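Local coordinates for protein tyrosinase (Aspergillus oryzae, PDB 6JU8) that probably uses a dinuclear copper centre to oxidise L-tyrosine and L-dopa to L-dopaquinone with molecular oxygen, here as the copper-binding part without the C-terminal region, at residues Met360-Val363 with Pro364-Ala367. The protein carries 1 engineered substitution. Sequence-based numbering, arbitrary orientation.
Sequences MSSV and PVAA
A beta turn with helical backbone angles, Ser362-Val363-Pro364-Val365, bends the loop between strand 356-357 and helix 371-389 beside the dinuclear copper site of the tyrosinase central domain. It is closed by Val365 N donating to Ser362 O at 3.0 Å; the donor stands above the carbonyl plane, 44° out of it. Ala366 N adds a weak bond to the same oxygen at 2.9 Å, its N-H...O angle only 122°, so Ser362 O accepts from two successive amides. Ser362 turns OG anti to its own N (chi1 171°), which lays the hydroxyl alongside the proline ring, 3.3 Å from Pro364 CD. Val363 CB lies close to the same carbon across the trans peptide bond, while the Val363 side chain touches copper ligand His98 and comes within about 6 Å of a copper ion. The loop supplies second-shell contacts at both coppers: Met360 O, ahead of the turn, is hydrogen-bonded to ND1 of copper ligand His336, and Val363 O weakly to ND1 of His71, a ligand of the other copper. A water donates to Val363 O at 2.9 Å and accepts from Ala367 N at 3.1 Å. Bent at chi2 and chi3, Met360 brings SD 4.2 Å from Ala366 CB and 3.7 Å from Ala366 O.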
ATOM      1  N   MET A 360       0.447  14.345  -2.283  1.00  8.34           N
ATOM      2  CA  MET A 360       1.469  15.251  -1.778  1.00  8.32           C
ATOM      3  C   MET A 360       2.209  16.014  -2.873  1.00  8.61           C
ATOM      4  O   MET A 360       2.836  17.047  -2.580  1.00 10.03           O
ATOM      5  CB  MET A 360       2.461  14.541  -0.849  1.00  9.00           C
ATOM      6  CG  MET A 360       1.959  14.498   0.595  1.00 10.30           C
ATOM      7  SD  MET A 360       2.165  16.087   1.454  1.00  9.95           S
ATOM      8  CE  MET A 360       3.947  16.082   1.704  1.00 11.03           C
ATOM      9  N   SER A 361       2.177  15.550  -4.118  1.00  9.20           N
ATOM     10  CA  SER A 361       2.912  16.298  -5.156  1.00  9.41           C
ATOM     11  C   SER A 361       2.088  17.396  -5.789  1.00  9.95           C
ATOM     12  O   SER A 361       2.625  18.128  -6.627  1.00 11.92           O
ATOM     13  CB  SER A 361       3.395  15.365  -6.270  1.00 11.03           C
ATOM     14  OG  SER A 361       2.278  14.990  -7.069  1.00 11.43           O
ATOM     15  N   SER A 362       0.840  17.546  -5.399  1.00  9.44           N
ATOM     16  CA  SER A 362      -0.057  18.473  -6.087  1.00  9.70           C
ATOM     17  C   SER A 362      -0.540  19.521  -5.098  1.00  9.40           C
ATOM     18  O   SER A 362      -1.265  19.229  -4.132  1.00 10.31           O
ATOM     19  CB  SER A 362      -1.233  17.653  -6.647  1.00 10.76           C
ATOM     20  OG  SER A 362      -2.222  18.530  -7.146  1.00 14.50           O
ATOM     21  N   VAL A 363      -0.136  20.781  -5.290  1.00 10.15           N
ATOM     22  CA  VAL A 363      -0.493  21.838  -4.324  1.00 10.22           C
ATOM     23  C   VAL A 363      -1.977  21.849  -4.012  1.00 10.01           C
ATOM     24  O   VAL A 363      -2.340  21.955  -2.827  1.00 10.36           O
ATOM     25  CB  VAL A 363      -0.040  23.219  -4.829  1.00 13.37           C
ATOM     26  CG1 VAL A 363      -0.706  24.355  -4.068  1.00 17.11           C
ATOM     27  CG2 VAL A 363       1.480  23.331  -4.681  1.00 20.67           C
ATOM     28  N   PRO A 364      -2.894  21.758  -4.976  1.00  9.62           N
ATOM     29  CA  PRO A 364      -4.306  21.835  -4.617  1.00 10.09           C
ATOM     30  C   PRO A 364      -4.780  20.774  -3.639  1.00  8.99           C
ATOM     31  O   PRO A 364      -5.796  21.024  -2.984  1.00  9.92           O
ATOM     32  CB  PRO A 364      -5.032  21.694  -5.960  1.00 11.46           C
ATOM     33  CG  PRO A 364      -4.026  22.117  -6.988  1.00 16.86           C
ATOM     34  CD  PRO A 364      -2.680  21.732  -6.428  1.00 11.38           C
ATOM     35  N   VAL A 365      -4.125  19.615  -3.516  1.00  8.99           N
ATOM     36  CA  VAL A 365      -4.649  18.548  -2.679  1.00  8.23           C
ATOM     37  C   VAL A 365      -3.652  17.985  -1.685  1.00  8.00           C
ATOM     38  O   VAL A 365      -4.009  17.056  -0.947  1.00  9.24           O
ATOM     39  CB  VAL A 365      -5.266  17.401  -3.517  1.00  9.74           C
ATOM     40  CG1 VAL A 365      -6.489  17.892  -4.283  1.00 10.64           C
ATOM     41  CG2 VAL A 365      -4.228  16.793  -4.453  1.00  9.69           C
ATOM     42  N   ALA A 366      -2.433  18.528  -1.621  1.00  8.24           N
ATOM     43  CA  ALA A 366      -1.411  17.939  -0.764  1.00  8.77           C
ATOM     44  C   ALA A 366      -1.806  17.921   0.701  1.00  8.27           C
ATOM     45  O   ALA A 366      -1.409  16.988   1.431  1.00  9.83           O
ATOM     46  CB  ALA A 366      -0.113  18.725  -0.948  1.00  9.71           C
ATOM     47  N   ALA A 367      -2.535  18.936   1.168  1.00  8.34           N
ATOM     48  CA  ALA A 367      -2.840  19.021   2.602  1.00  8.87           C
ATOM     49  C   ALA A 367      -3.795  17.931   3.058  1.00  8.58           C
ATOM     50  O   ALA A 367      -3.902  17.690   4.265  1.00  9.60           O
ATOM     51  CB  ALA A 367      -3.372  20.419   2.932  1.00  9.57           C
TER
HETATM   52  O   HOH W   1      -3.879  21.134  -0.521  1.00 10.28           O